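Local coordinates for D-alanine--D-alanine ligase (Coxiella burnetii, PDB 3TQT), which probably catalyses the ATP-dependent joining of two D-alanines into D-alanyl-D-alanine for peptidoglycan synthesis, with two magnesium or manganese ions per subunit, at residues R226-E231 against S272-E277; C232-N237 against A300-F305; K281-I286 against N310-N315. All coordinates share one frame; numbering follows the deposited sequence.

Contact 1 of 3, residues R226-E231 against S272-E277; sequences RGREIE and SVDLSE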
# COMPACT_ATOMS: atom_id res chain seq x y z
N ARG A 226 31.55 1.93 0.07
CA ARG A 226 32.46 1.07 -0.68
C ARG A 226 32.02 -0.38 -0.46
O ARG A 226 31.72 -0.79 0.66
CB ARG A 226 33.92 1.27 -0.26
CG ARG A 226 34.91 0.53 -1.17
CD ARG A 226 36.35 0.65 -0.69
NE ARG A 226 36.70 2.03 -0.37
CZ ARG A 226 37.58 2.38 0.57
NH1 ARG A 226 38.19 1.44 1.28
NH2 ARG A 226 37.83 3.67 0.80
N GLY A 227 31.97 -1.15 -1.53
CA GLY A 227 31.60 -2.54 -1.39
C GLY A 227 30.93 -3.09 -2.62
O GLY A 227 30.69 -2.37 -3.59
N ARG A 228 30.63 -4.37 -2.58
CA ARG A 228 30.03 -5.03 -3.71
C ARG A 228 28.51 -4.99 -3.61
O ARG A 228 27.95 -5.04 -2.51
CB ARG A 228 30.52 -6.48 -3.81
CG ARG A 228 32.03 -6.58 -3.95
CD ARG A 228 32.40 -7.85 -4.67
NE ARG A 228 32.56 -8.97 -3.77
CZ ARG A 228 32.63 -10.24 -4.17
NH1 ARG A 228 32.51 -10.53 -5.46
NH2 ARG A 228 32.79 -11.21 -3.28
N GLU A 229 27.85 -4.87 -4.76
CA GLU A 229 26.40 -4.90 -4.80
C GLU A 229 25.96 -6.34 -5.04
O GLU A 229 26.09 -6.86 -6.15
CB GLU A 229 25.87 -3.99 -5.90
CG GLU A 229 26.37 -2.56 -5.76
CD GLU A 229 25.39 -1.56 -6.29
OE1 GLU A 229 24.17 -1.79 -6.14
OE2 GLU A 229 25.83 -0.54 -6.85
N ILE A 230 25.47 -6.96 -3.98
CA ILE A 230 25.11 -8.37 -3.99
C ILE A 230 23.59 -8.46 -3.96
O ILE A 230 22.92 -7.65 -3.30
CB ILE A 230 25.70 -9.08 -2.77
CG1 ILE A 230 27.23 -8.91 -2.75
CG2 ILE A 230 25.30 -10.56 -2.75
CD1 ILE A 230 27.92 -9.42 -4.00
N GLU A 231 23.04 -9.41 -4.70
CA GLU A 231 21.59 -9.56 -4.75
C GLU A 231 21.22 -10.98 -4.37
O GLU A 231 22.02 -11.89 -4.49
CB GLU A 231 21.07 -9.22 -6.13
CG GLU A 231 21.49 -7.86 -6.62
CD GLU A 231 20.89 -7.52 -7.96
OE1 GLU A 231 20.43 -8.47 -8.64
OE2 GLU A 231 20.85 -6.33 -8.32
N SER A 272 27.68 -15.96 -10.17
CA SER A 272 28.86 -16.49 -9.51
C SER A 272 29.64 -15.38 -8.83
O SER A 272 30.28 -14.58 -9.49
CB SER A 272 29.77 -17.23 -10.49
OG SER A 272 29.28 -18.53 -10.77
N VAL A 273 29.56 -15.33 -7.51
CA VAL A 273 30.31 -14.36 -6.74
C VAL A 273 31.12 -15.20 -5.78
O VAL A 273 30.66 -16.25 -5.35
CB VAL A 273 29.37 -13.42 -5.97
CG1 VAL A 273 28.20 -13.03 -6.85
CG2 VAL A 273 28.85 -14.12 -4.74
N ASP A 274 32.34 -14.77 -5.44
CA ASP A 274 33.15 -15.59 -4.54
C ASP A 274 33.16 -15.09 -3.10
O ASP A 274 34.17 -14.61 -2.58
CB ASP A 274 34.56 -15.86 -5.10
CG ASP A 274 35.53 -14.72 -4.85
OD1 ASP A 274 35.09 -13.55 -4.78
OD2 ASP A 274 36.74 -15.00 -4.72
N LEU A 275 32.00 -15.22 -2.46
CA LEU A 275 31.80 -14.83 -1.08
C LEU A 275 32.05 -16.01 -0.16
O LEU A 275 31.78 -17.16 -0.52
CB LEU A 275 30.37 -14.35 -0.87
CG LEU A 275 29.85 -13.17 -1.69
CD1 LEU A 275 28.34 -13.09 -1.57
CD2 LEU A 275 30.49 -11.87 -1.23
N SER A 276 32.54 -15.73 1.04
CA SER A 276 32.78 -16.77 2.03
C SER A 276 31.49 -17.52 2.34
O SER A 276 30.39 -17.05 2.02
CB SER A 276 33.33 -16.15 3.31
OG SER A 276 32.35 -15.35 3.94
N GLU A 277 31.63 -18.68 2.97
CA GLU A 277 30.48 -19.45 3.41
C GLU A 277 29.65 -18.60 4.37
O GLU A 277 28.43 -18.55 4.29
CB GLU A 277 30.93 -20.74 4.10
CG GLU A 277 30.26 -22.00 3.58
CD GLU A 277 31.20 -23.19 3.54
OE1 GLU A 277 32.41 -23.01 3.80
OE2 GLU A 277 30.73 -24.31 3.24

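Contact 2 of 3, residues C232-N237 against A300-F305; sequences CAVLGN and ARVDFF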
# COMPACT_ATOMS: atom_id res chain seq x y z
N CYS A 232 19.99 -11.14 -3.89
CA CYS A 232 19.51 -12.45 -3.49
C CYS A 232 18.03 -12.53 -3.80
O CYS A 232 17.26 -11.64 -3.44
CB CYS A 232 19.77 -12.67 -2.00
SG CYS A 232 19.30 -14.30 -1.39
N ALA A 233 17.64 -13.59 -4.49
CA ALA A 233 16.25 -13.78 -4.88
C ALA A 233 15.57 -14.57 -3.79
O ALA A 233 16.05 -15.62 -3.38
CB ALA A 233 16.17 -14.51 -6.20
N VAL A 234 14.45 -14.05 -3.31
CA VAL A 234 13.65 -14.73 -2.29
C VAL A 234 12.33 -15.20 -2.90
O VAL A 234 11.71 -14.50 -3.71
CB VAL A 234 13.39 -13.82 -1.08
CG1 VAL A 234 12.52 -14.52 -0.04
CG2 VAL A 234 14.71 -13.37 -0.47
N LEU A 235 11.91 -16.39 -2.51
CA LEU A 235 10.68 -16.98 -3.03
C LEU A 235 9.90 -17.62 -1.90
O LEU A 235 10.45 -18.41 -1.13
CB LEU A 235 11.01 -18.03 -4.07
CG LEU A 235 9.86 -18.87 -4.61
CD1 LEU A 235 8.94 -18.01 -5.47
CD2 LEU A 235 10.46 -20.01 -5.42
N GLY A 236 8.62 -17.29 -1.82
CA GLY A 236 7.76 -17.95 -0.85
C GLY A 236 6.73 -17.00 -0.28
O GLY A 236 6.71 -15.82 -0.61
N ASN A 237 5.89 -17.54 0.60
CA ASN A 237 4.94 -16.75 1.34
C ASN A 237 5.43 -16.75 2.78
O ASN A 237 6.27 -15.94 3.14
CB ASN A 237 3.54 -17.35 1.24
CG ASN A 237 2.85 -16.99 -0.06
OD1 ASN A 237 3.26 -16.05 -0.74
ND2 ASN A 237 1.80 -17.74 -0.42
N ALA A 300 10.74 -11.51 -3.90
CA ALA A 300 11.42 -10.23 -3.80
C ALA A 300 12.87 -10.45 -4.20
O ALA A 300 13.45 -11.49 -3.93
CB ALA A 300 11.37 -9.70 -2.39
N ARG A 301 13.46 -9.45 -4.84
CA ARG A 301 14.90 -9.42 -4.93
C ARG A 301 15.41 -8.45 -3.88
O ARG A 301 15.07 -7.26 -3.91
CB ARG A 301 15.37 -8.99 -6.31
CG ARG A 301 16.80 -9.39 -6.58
CD ARG A 301 17.28 -8.79 -7.87
NE ARG A 301 17.42 -7.34 -7.74
CZ ARG A 301 16.96 -6.46 -8.62
NH1 ARG A 301 16.33 -6.88 -9.71
NH2 ARG A 301 17.15 -5.16 -8.42
N VAL A 302 16.22 -8.95 -2.95
CA VAL A 302 16.83 -8.11 -1.93
C VAL A 302 18.22 -7.72 -2.37
O VAL A 302 19.05 -8.60 -2.67
CB VAL A 302 16.94 -8.83 -0.58
CG1 VAL A 302 17.42 -7.86 0.49
CG2 VAL A 302 15.60 -9.45 -0.20
N ASP A 303 18.47 -6.42 -2.43
CA ASP A 303 19.73 -5.87 -2.90
C ASP A 303 20.52 -5.38 -1.71
O ASP A 303 20.00 -4.65 -0.87
CB ASP A 303 19.51 -4.73 -3.89
CG ASP A 303 18.78 -5.18 -5.15
OD1 ASP A 303 18.60 -6.40 -5.36
OD2 ASP A 303 18.37 -4.30 -5.93
N PHE A 304 21.77 -5.82 -1.64
CA PHE A 304 22.65 -5.53 -0.52
C PHE A 304 23.88 -4.79 -0.98
O PHE A 304 24.25 -4.82 -2.16
CB PHE A 304 23.18 -6.82 0.07
CG PHE A 304 22.15 -7.74 0.63
CD1 PHE A 304 21.93 -7.80 2.00
CD2 PHE A 304 21.45 -8.61 -0.18
CE1 PHE A 304 21.00 -8.67 2.52
CE2 PHE A 304 20.52 -9.48 0.33
CZ PHE A 304 20.30 -9.53 1.68
N PHE A 305 24.55 -4.16 -0.03
CA PHE A 305 25.98 -3.85 -0.15
C PHE A 305 26.71 -4.80 0.78
O PHE A 305 26.25 -5.06 1.90
CB PHE A 305 26.27 -2.40 0.21
CG PHE A 305 26.06 -1.45 -0.92
CD1 PHE A 305 27.08 -1.18 -1.81
CD2 PHE A 305 24.83 -0.84 -1.11
CE1 PHE A 305 26.88 -0.30 -2.87
CE2 PHE A 305 24.63 0.04 -2.15
CZ PHE A 305 25.65 0.30 -3.04

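Contact 3 of 3, residues K281-I286 against N310-N315; sequences KQIQQI and NKVLVN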
# COMPACT_ATOMS: atom_id res chain seq x y z
N LYS A 281 25.83 -17.16 3.70
CA LYS A 281 24.79 -17.53 4.65
C LYS A 281 24.08 -16.30 5.21
O LYS A 281 22.87 -16.32 5.41
CB LYS A 281 25.37 -18.36 5.79
CG LYS A 281 25.85 -19.75 5.38
CD LYS A 281 24.73 -20.56 4.73
CE LYS A 281 25.19 -21.98 4.43
NZ LYS A 281 24.09 -22.83 3.87
N GLN A 282 24.84 -15.24 5.48
CA GLN A 282 24.25 -14.02 6.04
C GLN A 282 23.33 -13.38 5.02
O GLN A 282 22.19 -13.03 5.32
CB GLN A 282 25.33 -13.03 6.44
CG GLN A 282 26.02 -13.33 7.73
CD GLN A 282 27.08 -12.30 8.03
OE1 GLN A 282 26.78 -11.12 8.23
NE2 GLN A 282 28.33 -12.73 8.04
N ILE A 283 23.84 -13.21 3.81
CA ILE A 283 23.05 -12.65 2.73
C ILE A 283 21.72 -13.40 2.60
O ILE A 283 20.65 -12.81 2.55
CB ILE A 283 23.82 -12.70 1.41
CG1 ILE A 283 25.02 -11.74 1.49
CG2 ILE A 283 22.90 -12.37 0.24
CD1 ILE A 283 25.98 -11.84 0.34
N GLN A 284 21.79 -14.73 2.58
CA GLN A 284 20.58 -15.51 2.42
C GLN A 284 19.64 -15.34 3.61
O GLN A 284 18.43 -15.16 3.44
CB GLN A 284 20.92 -16.98 2.17
CG GLN A 284 21.50 -17.21 0.77
CD GLN A 284 22.06 -18.60 0.58
OE1 GLN A 284 22.75 -19.13 1.46
NE2 GLN A 284 21.76 -19.20 -0.55
N GLN A 285 20.19 -15.36 4.83
CA GLN A 285 19.32 -15.28 5.99
C GLN A 285 18.67 -13.92 6.14
O GLN A 285 17.50 -13.81 6.48
CB GLN A 285 20.04 -15.65 7.28
CG GLN A 285 19.09 -15.74 8.47
CD GLN A 285 18.06 -16.86 8.31
OE1 GLN A 285 18.42 -18.04 8.32
NE2 GLN A 285 16.78 -16.50 8.15
N ILE A 286 19.45 -12.87 5.88
CA ILE A 286 18.94 -11.51 5.99
C ILE A 286 17.93 -11.26 4.89
O ILE A 286 16.91 -10.60 5.12
CB ILE A 286 20.08 -10.47 5.91
CG1 ILE A 286 21.01 -10.63 7.12
CG2 ILE A 286 19.51 -9.06 5.90
CD1 ILE A 286 22.19 -9.70 7.08
N ASN A 310 33.36 -7.04 4.97
CA ASN A 310 32.32 -8.07 4.94
C ASN A 310 31.06 -7.77 5.76
O ASN A 310 30.39 -8.69 6.23
CB ASN A 310 32.90 -9.42 5.34
CG ASN A 310 33.83 -9.96 4.29
OD1 ASN A 310 33.50 -9.98 3.11
ND2 ASN A 310 35.01 -10.38 4.72
N LYS A 311 30.72 -6.50 5.93
CA LYS A 311 29.46 -6.19 6.59
C LYS A 311 28.35 -6.24 5.54
O LYS A 311 28.45 -5.60 4.49
CB LYS A 311 29.52 -4.83 7.27
CG LYS A 311 28.21 -4.39 7.91
CD LYS A 311 27.83 -5.23 9.13
CE LYS A 311 26.48 -4.77 9.71
NZ LYS A 311 25.98 -5.66 10.81
N VAL A 312 27.30 -6.99 5.85
CA VAL A 312 26.19 -7.17 4.93
C VAL A 312 25.07 -6.18 5.25
O VAL A 312 24.52 -6.19 6.35
CB VAL A 312 25.68 -8.62 4.97
CG1 VAL A 312 24.56 -8.83 3.95
CG2 VAL A 312 26.84 -9.57 4.71
N LEU A 313 24.74 -5.35 4.27
CA LEU A 313 23.81 -4.25 4.45
C LEU A 313 22.72 -4.28 3.40
O LEU A 313 23.01 -4.29 2.19
CB LEU A 313 24.54 -2.92 4.34
CG LEU A 313 25.69 -2.71 5.32
CD1 LEU A 313 26.42 -1.39 5.01
CD2 LEU A 313 25.15 -2.73 6.76
N VAL A 314 21.47 -4.28 3.84
CA VAL A 314 20.38 -4.23 2.89
C VAL A 314 20.31 -2.81 2.34
O VAL A 314 20.40 -1.84 3.09
CB VAL A 314 19.02 -4.60 3.53
CG1 VAL A 314 17.92 -4.44 2.51
CG2 VAL A 314 19.05 -6.04 4.05
N ASN A 315 20.19 -2.69 1.03
CA ASN A 315 19.92 -1.38 0.45
C ASN A 315 18.49 -1.23 -0.04
O ASN A 315 17.90 -0.16 0.06
CB ASN A 315 20.85 -1.08 -0.72
CG ASN A 315 20.95 0.40 -1.01
OD1 ASN A 315 21.01 1.23 -0.08
ND2 ASN A 315 20.95 0.76 -2.29
O HOH W 1 27.43 -8.62 8.36
O HOH W 2 30.57 -10.82 7.79

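Contact 1 of 3, residues R226-E231 against S272-E277
The guanidinium of Arg228 has the backbone carbonyl carbon of Asp274 at its edge, in its plane, while Leu275 CD2, Asp274 OD1 and Val273 CB approach it obliquely. This is the ATP-grasp domain, where the start of strand 228-236 in the antiparallel sheet meets the loop 272-276 that leads into helix 277-293. Arg228 sets CG beside its own backbone N and bends at chi3 (-88°), which brings the guanidinium up to that loop. Arg228 NH2 lies 3.6 Å from Asp274 OD1, a long salt bridge in which the guanidinium and carboxylate planes stand 76° apart, so the two groups cross rather than pair flat. Asp274 is poorly ordered, and the firmer charge partner of Arg228 is Glu247 on strand 241-249, which binds NH1. Between them the two carboxylates probably help to orient the guanidinium.

Beneath the charges the contact is apolar. Ile230, two residues along the strand and on the same face of the sheet, meets Leu275 tip to tip, its CG2 4.1 Å from Leu275 CD1; Ile283 of helix 277-293 touches both. Ser276 is the N-cap of that helix, its OG accepting from the backbone N of Val279. The strand segment falls in the range predicted to bind ATP, while Arg228 and Ile230 turn toward the loop. Leu275 thus divides its branches, CD1 going to the isoleucine and CD2 pressing end-on against the arginine tip, 3.2 Å from Arg228 NH2.

Contact 2 of 3, residues C232-N237 against A300-F305
Arg301 grips Asp303 side-on, NE donating to OD1 at 2.8 Å and NH2 to OD2 at 2.9 Å. Both bonds are almost straight, lie in the guanidinium plane and use the syn lone pairs of the carboxylate, so both carboxylate oxygens are held at the edge of the guanidinium. Arg301 reaches it with CG anti to the backbone N (chi1 -161°) and a bend at chi3. Asp303 is a predicted ligand of the first Mg(2+), and the bidentate grip would orient its carboxylate and probably keep it ionised; Asn318, a predicted ligand of the second, adds a weak hydrogen bond to OD2.

The backbones pair as antiparallel strands. Cys232 and Val302 form a hydrogen-bonded pair, with Val302 N 2.9 Å from Cys232 O and Cys232 N donating in return to Val302 O, and Val234 and Ala300 form another. In the second pair Val234 N points nearly along the C=O axis of Ala300, 2.8 Å from its O, whereas the return bond from Ala300 N meets Val234 O from above the carbonyl plane. Between them, Ala233 and Arg301 make a non-hydrogen-bonded pair on the face that carries the Arg301-Asp303 couple.

The other face is apolar. Val234 CG2 and Val302 CG2, each anti to its own carbonyl carbon, meet at 4.0 Å as the two side chains cross obliquely. Further along, Cys232 CB lies 4.0 Å from CE2 of Phe304.

Within the five-stranded antiparallel sheet of the ATP-grasp domain, strands 241-249 and 312-318 flank this pair. Ala287 and Phe291 of helix 277-293 pack on the valine face, while Tyr329 and Trp333 of helix 328-335 cover Ala233.

Contact 3 of 3, residues K281-I286 against N310-N315
Val312 projects from strand 312-315 toward helix 281-286, and its two methyls face different partners. From CB, Val312 CG1 stands anti to the backbone N (chi1 -177°) and enters the apolar side of the contact, where it meets Ile283 CG1 at 3.8 Å and Ile286 CD1 at 4.0 Å. Val312 CG2, beside the backbone N, instead faces Gln282, lying 3.8 Å from Gln282 OE1 and close to CB of that side chain. Ile283 crosses the valine at about a right angle; Ile286 runs alongside it, pointing the other way. Two residues along the strand Ile286 also passes Val314, their CG2 methyls 3.6 Å apart. Phe304 of strand 298-306 touches both isoleucines and both valines, so the helix packs on strand 312-318 and its neighbour together, in the sheet of the ATP-grasp domain.

Beside the aliphatic contacts Gln282 is extended beyond CG and bridges to the strand through water at both ends of its amide. One water donates to Gln282 OE1 at 2.6 Å and accepts from Val312 N. A second accepts from Gln282 NE2 and donates to Asn310 O at 2.6 Å; NE2 also has Ser278 OG as a partner. Opposite bonding roles at OE1 and NE2 fix which way round the amide lies. The helix is therefore joined to the strand by branched aliphatic contacts inside and by water-mediated bonds at the margin.

How the contacts relate
From the N-terminal side, strand 228-236 serves contact 1 with its first half and contact 2 with its second. Contact 1 closes first, when the chain returns after strand 268-270 to segment 272-277. The helix that follows opens contact 3, and strand 298-306 then closes contact 2 before strand 312-318 closes contact 3. Contact 2 therefore crosses both of the others, whereas contacts 1 and 3 follow in series. All three meet on one sheet: Phe304 N hydrogen-bonds to Ile230 O between contacts 1 and 2, Phe305 N to Leu313 O between 2 and 3, and Ile283 of contact 3 packs against contact 1, tying helix 277-293 and its leading loop to three strands.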